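Local structure of cutm, flavoprotein of carbon monoxide dehydrogenase (Hydrogenophaga pseudoflava, 1FFV) at residues K12-A17 with V137-N142; P85-Q88 with L94-A97; L128-E133 with V147-F152; H211-L216 with A223-A228; L186-G191 with D259-A264. The protein binds FAD as the flavin-carrying subunit of carbon monoxide dehydrogenase and probably passes electrons from CO oxidation onward to an external acceptor. All coordinates share one frame; numbering follows the deposited sequence.

Interactions 1, 2 and 3 lie in the FAD-binding family region, interactions 4 and 5 in the C-terminal one. Interaction 3 is the hub. It touches interaction 1 through neighbouring strands of one sheet (L138 on V147) and interaction 2 through L128, which packs on L94 and A97. It joins interaction 4, its centre about 10 Å away, through two salt bridges, E133 OE1 to R213 NH2 at 2.8 Å and D150 OD2 to R225 NH1 at 3.0 Å, which tie the two regions together. Interactions 1 and 5 are farthest apart, about 37 Å between centres, yet both approach the flavin: the V14 side chain stands about 8 Å from FAD, and G191 touches it.

Interaction 1: residues K12-A17 with V137-N142; sequences KSVGEA and VLEGPN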
# COMPACT_ATOMS: atom_id res chain seq x y z
N LYS C 12 -33.83 -29.85 16.89
CA LYS C 12 -34.74 -29.92 15.76
C LYS C 12 -36.19 -30.23 16.13
O LYS C 12 -37.05 -30.41 15.26
CB LYS C 12 -34.22 -30.92 14.72
CG LYS C 12 -32.87 -30.51 14.14
CD LYS C 12 -32.46 -31.41 12.99
CE LYS C 12 -31.11 -31.00 12.42
NZ LYS C 12 -31.12 -29.60 11.91
N SER C 13 -36.46 -30.24 17.42
CA SER C 13 -37.80 -30.50 17.91
C SER C 13 -38.05 -29.75 19.20
O SER C 13 -37.11 -29.43 19.94
CB SER C 13 -38.00 -32.02 18.12
OG SER C 13 -37.28 -32.48 19.25
N VAL C 14 -39.32 -29.47 19.48
CA VAL C 14 -39.71 -28.78 20.70
C VAL C 14 -39.28 -29.60 21.92
O VAL C 14 -38.80 -29.05 22.91
CB VAL C 14 -41.24 -28.60 20.77
CG1 VAL C 14 -41.62 -27.81 22.02
CG2 VAL C 14 -41.75 -27.90 19.52
N GLY C 15 -39.45 -30.92 21.82
CA GLY C 15 -39.09 -31.82 22.91
C GLY C 15 -37.63 -31.70 23.29
O GLY C 15 -37.30 -31.66 24.48
N GLU C 16 -36.76 -31.65 22.29
CA GLU C 16 -35.33 -31.52 22.52
C GLU C 16 -35.04 -30.17 23.16
O GLU C 16 -34.24 -30.09 24.10
CB GLU C 16 -34.56 -31.63 21.20
CG GLU C 16 -34.58 -33.02 20.60
CD GLU C 16 -33.94 -33.04 19.23
OE1 GLU C 16 -32.80 -32.52 19.09
OE2 GLU C 16 -34.58 -33.56 18.28
N ALA C 17 -35.70 -29.13 22.66
CA ALA C 17 -35.53 -27.78 23.20
C ALA C 17 -35.88 -27.76 24.69
O ALA C 17 -35.13 -27.22 25.51
CB ALA C 17 -36.40 -26.80 22.43
N VAL C 137 -50.13 -21.61 23.35
CA VAL C 137 -49.84 -23.00 23.70
C VAL C 137 -48.39 -23.13 24.17
O VAL C 137 -47.46 -22.80 23.43
CB VAL C 137 -50.07 -23.91 22.49
CG1 VAL C 137 -49.78 -25.35 22.85
CG2 VAL C 137 -51.50 -23.77 22.00
N LEU C 138 -48.20 -23.61 25.41
CA LEU C 138 -46.87 -23.77 26.00
C LEU C 138 -46.51 -25.23 26.24
O LEU C 138 -47.29 -25.99 26.82
CB LEU C 138 -46.79 -23.04 27.35
CG LEU C 138 -47.44 -21.67 27.46
CD1 LEU C 138 -47.18 -21.07 28.84
CD2 LEU C 138 -46.92 -20.76 26.36
N GLU C 139 -45.31 -25.63 25.82
CA GLU C 139 -44.89 -27.01 26.03
C GLU C 139 -43.75 -27.11 27.01
O GLU C 139 -42.71 -26.47 26.86
CB GLU C 139 -44.52 -27.71 24.72
CG GLU C 139 -44.43 -29.21 24.93
CD GLU C 139 -43.99 -29.96 23.69
OE1 GLU C 139 -44.67 -29.87 22.65
OE2 GLU C 139 -42.97 -30.66 23.79
N GLY C 140 -43.96 -27.92 28.05
CA GLY C 140 -42.95 -28.13 29.06
C GLY C 140 -42.65 -29.61 29.14
O GLY C 140 -43.08 -30.37 28.27
N PRO C 141 -41.90 -30.06 30.15
CA PRO C 141 -41.59 -31.48 30.27
C PRO C 141 -42.82 -32.36 30.56
O PRO C 141 -42.84 -33.55 30.21
CB PRO C 141 -40.58 -31.51 31.41
CG PRO C 141 -40.96 -30.33 32.23
CD PRO C 141 -41.22 -29.28 31.19
N ASN C 142 -43.85 -31.76 31.15
CA ASN C 142 -45.07 -32.49 31.49
C ASN C 142 -46.14 -32.48 30.40
O ASN C 142 -47.14 -33.20 30.50
CB ASN C 142 -45.66 -31.93 32.79
CG ASN C 142 -44.66 -31.95 33.93
OD1 ASN C 142 -44.60 -30.98 34.71
ND2 ASN C 142 -43.86 -33.02 34.04
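The first turn of helix 14-24 meets strand 135-140 through a single pair of side chains, V14 and E139, with the backbone of G15 at the margin. V14 turns its CG1 methyl to the strand. This methyl lies 3.6 Å from E139 CD, 3.6 Å from E139 OE2 and almost as near the other oxygen; such even spacing puts it over the carboxylate and not beyond its rim. The same methyl is 4.0 Å from E139 CB, so the glutamate is met both near its base and at its head. With V14 CG1 anti to the backbone N (chi1 -177°), this branch leads into the contact. Strand 135-140 belongs to the five-stranded antiparallel sheet of the FAD-binding region, between strands 166-173 and 143-148, and V14 also packs on V168 of the former. E139 OE1 is engaged elsewhere, in a salt bridge with R144 NE of the latter strand. OE2 comes within 4.0 Å of G15 N, too far for a hydrogen bond, although a negative group beside a helix N-terminus is probably favoured by the dipole. With an alanine in place of E139 the carboxylate goes, so R144 would probably lose its acidic mate and a gap would be likely to open beside V14 CG1. S13 caps the helix start: its OG accepts from E16 N over 3.2 Å with an N-H...O angle of 158°, and the same hydroxyl makes a weak bond of 3.1 Å to E16 OE2.

Interaction 2: residues P85-Q88 with L94-A97; sequences PIVQ and LAEA
V87 on helix 85-90 reaches across to L94 and A95 on helix 92-97, the next short helix in the chain. Its CB carries the side chain toward the partner, and the CG1 branch does the touching. Placed anti to the backbone N (chi1 179°), CG1 extends into the angle between two consecutive residues. It lies 3.9 Å from L94 CB, 4.0 Å from A95 CB and 3.8 Å from A95 N, so one methyl rests against the bases of two side chains and the amide that joins them. The V87 and L94 side chains cross at about a right angle, which fits contact at the leucine's CB instead of along its length. One residue further on, Q88 adds its aliphatic stem: its CG meets A95 CB at 4.1 Å, and A95 is thus touched by both V87 and Q88. Around this point V87 also packs on I63 of strand 63-66, while L94 faces L128 of helix 125-131, so the helix pair fills the space between a sheet edge and a neighbouring helix. No hydrogen bond or ion pair crosses between the segments. The contact is van der Waals packing of aliphatic groups, with the A95 amide beside them, and it probably depends more on shape, a slim alanine facing a branched valine, than on any directional bond.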
# COMPACT_ATOMS: atom_id res chain seq x y z
N PRO C 85 -52.05 -14.80 3.48
CA PRO C 85 -53.43 -14.60 3.01
C PRO C 85 -54.45 -15.02 4.06
O PRO C 85 -55.56 -14.48 4.10
CB PRO C 85 -53.49 -15.44 1.73
CG PRO C 85 -52.39 -16.45 1.90
CD PRO C 85 -51.29 -15.64 2.55
N ILE C 86 -54.08 -15.95 4.94
CA ILE C 86 -54.99 -16.37 6.00
C ILE C 86 -55.11 -15.25 7.03
O ILE C 86 -56.22 -14.82 7.35
CB ILE C 86 -54.51 -17.67 6.71
CG1 ILE C 86 -54.65 -18.88 5.78
CG2 ILE C 86 -55.34 -17.92 7.97
CD1 ILE C 86 -54.15 -20.17 6.38
N VAL C 87 -53.98 -14.74 7.51
CA VAL C 87 -54.00 -13.65 8.49
C VAL C 87 -54.68 -12.42 7.90
O VAL C 87 -55.40 -11.72 8.60
CB VAL C 87 -52.58 -13.29 9.00
CG1 VAL C 87 -52.65 -12.15 9.99
CG2 VAL C 87 -51.92 -14.49 9.66
N GLN C 88 -54.50 -12.17 6.60
CA GLN C 88 -55.12 -11.02 5.95
C GLN C 88 -56.64 -11.08 5.87
O GLN C 88 -57.33 -10.07 6.02
CB GLN C 88 -54.57 -10.85 4.54
CG GLN C 88 -53.16 -10.28 4.47
CD GLN C 88 -52.66 -10.14 3.05
OE1 GLN C 88 -51.45 -10.06 2.83
NE2 GLN C 88 -53.58 -10.11 2.08
N LEU C 94 -53.96 -8.04 12.74
CA LEU C 94 -52.58 -8.47 12.92
C LEU C 94 -51.70 -8.17 11.72
O LEU C 94 -50.56 -7.73 11.87
CB LEU C 94 -52.52 -9.96 13.26
CG LEU C 94 -53.20 -10.40 14.56
CD1 LEU C 94 -52.83 -11.84 14.86
CD2 LEU C 94 -52.78 -9.49 15.72
N ALA C 95 -52.26 -8.36 10.52
CA ALA C 95 -51.54 -8.13 9.28
C ALA C 95 -51.17 -6.65 9.10
O ALA C 95 -50.05 -6.32 8.72
CB ALA C 95 -52.35 -8.62 8.10
N GLU C 96 -52.11 -5.76 9.41
CA GLU C 96 -51.87 -4.33 9.26
C GLU C 96 -51.02 -3.75 10.37
O GLU C 96 -50.15 -2.92 10.12
CB GLU C 96 -53.20 -3.58 9.16
CG GLU C 96 -53.88 -3.71 7.81
CD GLU C 96 -53.04 -3.13 6.68
OE1 GLU C 96 -52.80 -1.89 6.66
OE2 GLU C 96 -52.62 -3.91 5.80
N ALA C 97 -51.27 -4.18 11.60
CA ALA C 97 -50.55 -3.71 12.77
C ALA C 97 -49.09 -4.13 12.75
O ALA C 97 -48.22 -3.42 13.26
CB ALA C 97 -51.22 -4.20 14.04

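Interaction 3: residues L128-E133 with V147-F152; sequences LSIAVE and VPADGF
I130 and A149 meet over the peptide group that links A149 to D150. The I130 CG1 methylene stands 4.1 Å from A149 C, 4.1 Å from A149 O and 4.2 Å from D150 N, so it covers one face of that flat group. At the oxygen of the same peptide, the chain turns back on itself: F152 N donates to A149 O over 3.0 Å, and G151 N reaches it in the weak bond of an inverse gamma turn centred on D150. G151, at phi 137°, sits where a side chain would press on the D150 carbonyl oxygen. Nearby, the F152 ring stacks edge-to-face with F136, and the carboxylate of D150 is held by a salt bridge to R225.

The other branch of the contact belongs to S129. Its OG is 3.3 Å from A149 CB, and its CB lies 3.7 Å from the same methyl. OG takes the position between the backbone N and the carbonyl carbon (chi1 68°), and there it bonds back to P126 O of its own helix. A149 CB is also 3.5 Å from S129 O, so the methyl is tucked against the last turn of helix 125-131. That helix ends in a Schellman motif at E133, with E133 N bonded to I130 O, and leads into strand 135-140, whose hairpin partner 143-148 delivers A149. No polar bond joins the segments: the buried A149 methyl packs against S129 and the I130 methylene, while the serine hydroxyl that borders it is satisfied within its own helix.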
# COMPACT_ATOMS: atom_id res chain seq x y z
N LEU C 128 -52.06 -6.31 21.12
CA LEU C 128 -52.75 -6.89 19.98
C LEU C 128 -53.33 -8.26 20.31
O LEU C 128 -54.47 -8.55 19.93
CB LEU C 128 -51.80 -7.00 18.79
CG LEU C 128 -51.43 -5.67 18.10
CD1 LEU C 128 -50.29 -5.89 17.14
CD2 LEU C 128 -52.66 -5.12 17.38
N SER C 129 -52.57 -9.08 21.02
CA SER C 129 -53.02 -10.41 21.37
C SER C 129 -54.23 -10.38 22.30
O SER C 129 -55.09 -11.25 22.23
CB SER C 129 -51.89 -11.24 21.98
OG SER C 129 -51.51 -10.74 23.25
N ILE C 130 -54.28 -9.37 23.16
CA ILE C 130 -55.40 -9.20 24.09
C ILE C 130 -56.65 -8.77 23.30
O ILE C 130 -57.72 -9.35 23.46
CB ILE C 130 -55.05 -8.16 25.17
CG1 ILE C 130 -53.89 -8.67 26.03
CG2 ILE C 130 -56.27 -7.83 26.03
CD1 ILE C 130 -53.40 -7.70 27.09
N ALA C 131 -56.49 -7.80 22.41
CA ALA C 131 -57.61 -7.33 21.61
C ALA C 131 -58.26 -8.42 20.75
O ALA C 131 -59.48 -8.45 20.60
CB ALA C 131 -57.16 -6.17 20.74
N VAL C 132 -57.44 -9.31 20.18
CA VAL C 132 -57.95 -10.40 19.34
C VAL C 132 -58.34 -11.65 20.14
O VAL C 132 -58.80 -12.64 19.57
CB VAL C 132 -56.96 -10.78 18.20
CG1 VAL C 132 -56.72 -9.58 17.29
CG2 VAL C 132 -55.65 -11.31 18.77
N GLU C 133 -58.12 -11.61 21.45
CA GLU C 133 -58.45 -12.70 22.37
C GLU C 133 -57.66 -13.97 22.11
O GLU C 133 -58.18 -15.09 22.24
CB GLU C 133 -59.96 -12.99 22.32
CG GLU C 133 -60.83 -11.82 22.72
CD GLU C 133 -62.31 -12.13 22.58
OE1 GLU C 133 -62.89 -12.72 23.50
OE2 GLU C 133 -62.89 -11.78 21.54
N VAL C 147 -52.80 -20.90 27.68
CA VAL C 147 -53.12 -19.77 28.54
C VAL C 147 -53.59 -18.59 27.68
O VAL C 147 -53.18 -18.47 26.52
CB VAL C 147 -51.91 -19.35 29.40
CG1 VAL C 147 -51.58 -20.46 30.40
CG2 VAL C 147 -50.70 -19.05 28.51
N PRO C 148 -54.49 -17.75 28.22
CA PRO C 148 -55.01 -16.59 27.49
C PRO C 148 -54.03 -15.42 27.46
O PRO C 148 -53.22 -15.25 28.38
CB PRO C 148 -56.26 -16.23 28.27
CG PRO C 148 -55.86 -16.53 29.66
CD PRO C 148 -55.17 -17.87 29.53
N ALA C 149 -54.09 -14.63 26.39
CA ALA C 149 -53.25 -13.45 26.26
C ALA C 149 -53.64 -12.53 27.42
O ALA C 149 -52.78 -11.98 28.11
CB ALA C 149 -53.51 -12.76 24.93
N ASP C 150 -54.95 -12.42 27.66
CA ASP C 150 -55.47 -11.59 28.75
C ASP C 150 -55.21 -12.31 30.08
O ASP C 150 -56.06 -13.04 30.58
CB ASP C 150 -56.97 -11.35 28.55
CG ASP C 150 -57.60 -10.56 29.68
OD1 ASP C 150 -56.95 -9.62 30.18
OD2 ASP C 150 -58.74 -10.88 30.08
N GLY C 151 -54.02 -12.12 30.61
CA GLY C 151 -53.65 -12.77 31.86
C GLY C 151 -52.24 -13.32 31.79
O GLY C 151 -51.68 -13.74 32.81
N PHE C 152 -51.67 -13.28 30.59
CA PHE C 152 -50.32 -13.78 30.32
C PHE C 152 -49.20 -12.83 30.76
O PHE C 152 -48.10 -13.28 31.10
CB PHE C 152 -50.18 -14.04 28.82
CG PHE C 152 -48.89 -14.71 28.43
CD1 PHE C 152 -48.67 -16.06 28.71
CD2 PHE C 152 -47.89 -14.00 27.76
CE1 PHE C 152 -47.49 -16.70 28.31
CE2 PHE C 152 -46.71 -14.63 27.36
CZ PHE C 152 -46.51 -15.97 27.64

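Interaction 4: residues H211-L216 with A223-A228; sequences HIRIAL and ALRAEA. Unlike the reference sequence in segment 223-228: A226 (reference Arg), A228 (reference Gly).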
# COMPACT_ATOMS: atom_id res chain seq x y z
N HIS C 211 -69.82 -5.95 20.70
CA HIS C 211 -68.61 -6.63 21.15
C HIS C 211 -67.47 -5.62 21.21
O HIS C 211 -67.29 -4.83 20.28
CB HIS C 211 -68.27 -7.78 20.18
CG HIS C 211 -66.90 -8.36 20.39
ND1 HIS C 211 -66.65 -9.33 21.35
CD2 HIS C 211 -65.73 -8.13 19.77
CE1 HIS C 211 -65.37 -9.66 21.30
NE2 HIS C 211 -64.79 -8.95 20.35
N ILE C 212 -66.67 -5.67 22.28
CA ILE C 212 -65.57 -4.72 22.41
C ILE C 212 -64.36 -5.21 23.23
O ILE C 212 -64.50 -5.75 24.32
CB ILE C 212 -66.09 -3.36 22.98
CG1 ILE C 212 -64.99 -2.29 22.96
CG2 ILE C 212 -66.65 -3.54 24.38
CD1 ILE C 212 -64.53 -1.90 21.57
N ARG C 213 -63.17 -5.02 22.65
CA ARG C 213 -61.90 -5.38 23.28
C ARG C 213 -61.00 -4.16 23.14
O ARG C 213 -60.75 -3.72 22.01
CB ARG C 213 -61.20 -6.54 22.57
CG ARG C 213 -61.47 -7.94 23.10
CD ARG C 213 -61.90 -8.02 24.55
NE ARG C 213 -62.48 -9.33 24.81
CZ ARG C 213 -63.78 -9.56 25.00
NH1 ARG C 213 -64.65 -8.55 24.97
NH2 ARG C 213 -64.23 -10.80 25.13
N ILE C 214 -60.53 -3.63 24.26
CA ILE C 214 -59.64 -2.47 24.25
C ILE C 214 -58.36 -2.81 25.01
O ILE C 214 -58.43 -3.25 26.16
CB ILE C 214 -60.30 -1.23 24.91
CG1 ILE C 214 -61.61 -0.88 24.19
CG2 ILE C 214 -59.35 -0.05 24.87
CD1 ILE C 214 -62.42 0.20 24.89
N ALA C 215 -57.21 -2.61 24.37
CA ALA C 215 -55.92 -2.89 24.99
C ALA C 215 -54.94 -1.73 24.76
O ALA C 215 -54.94 -1.10 23.70
CB ALA C 215 -55.35 -4.20 24.48
N LEU C 216 -54.07 -1.50 25.76
CA LEU C 216 -53.13 -0.39 25.74
C LEU C 216 -51.65 -0.76 25.72
O LEU C 216 -51.18 -1.55 26.55
CB LEU C 216 -53.40 0.49 26.96
CG LEU C 216 -54.86 0.86 27.25
CD1 LEU C 216 -54.95 1.67 28.53
CD2 LEU C 216 -55.45 1.63 26.07
N ALA C 223 -48.76 -4.65 29.06
CA ALA C 223 -49.82 -4.26 28.15
C ALA C 223 -51.07 -4.39 29.00
O ALA C 223 -51.15 -5.26 29.87
CB ALA C 223 -49.88 -5.21 26.98
N LEU C 224 -52.06 -3.54 28.77
CA LEU C 224 -53.26 -3.59 29.58
C LEU C 224 -54.57 -3.68 28.83
O LEU C 224 -54.76 -3.01 27.81
CB LEU C 224 -53.34 -2.36 30.49
CG LEU C 224 -52.21 -1.98 31.44
CD1 LEU C 224 -52.62 -0.70 32.17
CD2 LEU C 224 -51.93 -3.09 32.45
N ARG C 225 -55.47 -4.51 29.34
CA ARG C 225 -56.81 -4.61 28.77
C ARG C 225 -57.56 -3.52 29.54
O ARG C 225 -57.29 -3.30 30.73
CB ARG C 225 -57.44 -5.96 29.05
CG ARG C 225 -58.85 -6.07 28.51
CD ARG C 225 -59.46 -7.42 28.78
NE ARG C 225 -60.82 -7.50 28.27
CZ ARG C 225 -61.67 -8.49 28.54
NH1 ARG C 225 -61.29 -9.49 29.33
NH2 ARG C 225 -62.89 -8.49 28.02
N ALA C 226 -58.48 -2.83 28.88
CA ALA C 226 -59.24 -1.78 29.54
C ALA C 226 -60.72 -2.18 29.66
O ALA C 226 -61.56 -1.76 28.85
CB ALA C 226 -59.09 -0.46 28.78
N GLU C 227 -61.02 -2.99 30.67
CA GLU C 227 -62.38 -3.47 30.89
C GLU C 227 -63.40 -2.40 31.24
O GLU C 227 -64.50 -2.42 30.69
CB GLU C 227 -62.41 -4.62 31.90
CG GLU C 227 -61.87 -5.93 31.35
CD GLU C 227 -62.34 -7.14 32.14
OE1 GLU C 227 -61.49 -7.80 32.77
OE2 GLU C 227 -63.56 -7.42 32.13
N ALA C 228 -63.05 -1.49 32.14
CA ALA C 228 -63.97 -0.40 32.49
C ALA C 228 -64.24 0.44 31.24
O ALA C 228 -65.33 0.97 31.06
CB ALA C 228 -63.38 0.47 33.59
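Three backbone hydrogen bonds join I214 and L216 to L224 and A226. L216 N gives to L224 O over 2.6 Å, in the carbonyl plane, and L224 N returns a bond of 3.1 Å to L216 O on a lone pair; together they make an antiparallel hydrogen-bonded pair. A226 N reaches I214 O at 2.8 Å, with an N-H...O angle of 163°. Between them A215 and R225 form the non-hydrogen-bonded pair, where A215 CA makes a bent CA-H...O contact with L224 O at 3.1 Å.

Above the A215 side of the sheet, R225 runs fully extended and lays NH2 over one face of the R213 guanidinium, 3.3 Å from R213 CZ, the planes 37° apart. The opposite face carries H211 CE1. The two cations can probably lie so close because nearby carboxylates offset their charge: R213 NH2 bridges to E133 and R225 NH2 to E230. Underneath, I214 CG2 packs on A226 CB at 3.9 Å, at the N-cap position of helix 227-231.

This is a beta hairpin, in which the short strand 224-225 forms one edge of the four-stranded antiparallel sheet in the C-terminal region of the CO dehydrogenase flavoprotein.

Interaction 5: residues L186-G191 with D259-A264; sequences LKRKTG and DLRGDA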
# COMPACT_ATOMS: atom_id res chain seq x y z
N LEU C 186 -48.70 5.89 18.45
CA LEU C 186 -48.01 7.18 18.47
C LEU C 186 -46.52 6.84 18.61
O LEU C 186 -46.12 6.23 19.59
CB LEU C 186 -48.47 8.00 19.67
CG LEU C 186 -48.42 9.53 19.65
CD1 LEU C 186 -48.23 9.99 21.08
CD2 LEU C 186 -47.30 10.06 18.79
N LYS C 187 -45.71 7.29 17.66
CA LYS C 187 -44.27 6.98 17.68
C LYS C 187 -43.44 8.16 17.16
O LYS C 187 -43.89 8.86 16.24
CB LYS C 187 -44.04 5.77 16.77
CG LYS C 187 -44.54 6.07 15.37
CD LYS C 187 -44.55 4.91 14.41
CE LYS C 187 -45.09 5.42 13.08
NZ LYS C 187 -45.57 4.32 12.22
N ARG C 188 -42.22 8.35 17.69
CA ARG C 188 -41.33 9.44 17.26
C ARG C 188 -40.92 9.30 15.81
O ARG C 188 -40.74 10.30 15.11
CB ARG C 188 -40.04 9.47 18.09
CG ARG C 188 -40.18 9.92 19.52
CD ARG C 188 -39.70 8.81 20.40
NE ARG C 188 -38.56 9.19 21.21
CZ ARG C 188 -37.61 8.35 21.61
NH1 ARG C 188 -37.64 7.07 21.26
NH2 ARG C 188 -36.65 8.80 22.40
N LYS C 189 -40.72 8.06 15.37
CA LYS C 189 -40.32 7.78 14.01
C LYS C 189 -40.69 6.36 13.65
O LYS C 189 -41.06 5.57 14.52
CB LYS C 189 -38.81 7.92 13.86
CG LYS C 189 -38.03 7.22 14.95
CD LYS C 189 -36.55 7.27 14.70
CE LYS C 189 -36.16 6.27 13.63
NZ LYS C 189 -34.67 6.26 13.52
N THR C 190 -40.60 6.05 12.36
CA THR C 190 -40.90 4.72 11.87
C THR C 190 -39.85 3.77 12.46
O THR C 190 -38.67 4.11 12.52
CB THR C 190 -40.87 4.68 10.31
OG1 THR C 190 -41.31 3.40 9.84
CG2 THR C 190 -39.48 4.95 9.79
N GLY C 191 -40.31 2.62 12.96
CA GLY C 191 -39.40 1.63 13.53
C GLY C 191 -39.03 1.83 14.99
O GLY C 191 -38.06 1.23 15.48
N ASP C 259 -39.68 8.55 30.63
CA ASP C 259 -38.42 8.41 29.91
C ASP C 259 -38.32 9.45 28.79
O ASP C 259 -39.01 10.47 28.83
CB ASP C 259 -38.20 6.98 29.38
CG ASP C 259 -39.33 6.49 28.49
OD1 ASP C 259 -39.91 7.28 27.72
OD2 ASP C 259 -39.62 5.28 28.56
N LEU C 260 -37.46 9.21 27.81
CA LEU C 260 -37.28 10.16 26.72
C LEU C 260 -38.45 10.29 25.76
O LEU C 260 -38.48 11.20 24.94
CB LEU C 260 -35.96 9.90 25.98
CG LEU C 260 -34.74 10.11 26.89
CD1 LEU C 260 -33.46 9.78 26.15
CD2 LEU C 260 -34.71 11.55 27.41
N ARG C 261 -39.43 9.39 25.87
CA ARG C 261 -40.63 9.43 25.03
C ARG C 261 -41.68 10.35 25.68
O ARG C 261 -42.70 10.67 25.06
CB ARG C 261 -41.20 8.03 24.83
CG ARG C 261 -40.95 7.47 23.44
CD ARG C 261 -41.22 5.98 23.34
NE ARG C 261 -40.17 5.22 24.01
CZ ARG C 261 -39.26 4.48 23.38
NH1 ARG C 261 -39.27 4.39 22.06
NH2 ARG C 261 -38.29 3.90 24.07
N GLY C 262 -41.42 10.76 26.92
CA GLY C 262 -42.33 11.65 27.61
C GLY C 262 -42.60 11.30 29.06
O GLY C 262 -42.19 10.23 29.54
N ASP C 263 -43.27 12.20 29.77
CA ASP C 263 -43.62 11.94 31.17
C ASP C 263 -44.97 11.22 31.26
O ASP C 263 -45.60 10.93 30.24
CB ASP C 263 -43.61 13.24 31.99
CG ASP C 263 -44.57 14.31 31.46
OD1 ASP C 263 -45.36 14.05 30.53
OD2 ASP C 263 -44.53 15.44 32.00
N ALA C 264 -45.40 10.91 32.48
CA ALA C 264 -46.67 10.22 32.71
C ALA C 264 -47.82 11.06 32.17
O ALA C 264 -48.79 10.54 31.62
CB ALA C 264 -46.86 9.94 34.20
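The turn from D259 to G262 brings L260 and R261 up against R188 on the loop that follows strand 180-186. D259 opens a type I beta turn, and its OD1 accepts from R261 N at 2.8 Å, an Asx turn that runs through L260 and helps hold both touching residues in place; the same oxygen bridges to K267. L260 sets its CB 3.8 Å from R188 NH2. R261 then makes the main contact. Its CG lies over one face of the R188 guanidinium and is 3.5 Å from R188 CD, while the two side chains cross at about a right angle. Further out, R188 NH1 sits over a face of the R261 guanidinium, 3.2 Å from R261 NH1, the two planes 56° apart. Both nitrogens are donors and no bond joins them; the two charges are gathered round D192, whose OD2 takes R188 NH1 and whose OD1 takes R261 NH1. Beyond the two segments, R188 NH2 bridges to an acidic side chain of a neighbouring subunit. A leucine in place of R188 would remove the guanidinium, and D192 OD2 and that acidic group would probably lose their shared mate. G262 closes the turn, its N bonded to D259 O. D263 takes the N-cap position, its OD1 accepting from Y266 N. The contact joins the turn just before helix 264-285 to the loop between strands 180-186 and 196-205, where G191 touches FAD; L186, ending strand 180-186, packs on the helix at Y266, M270 and M274.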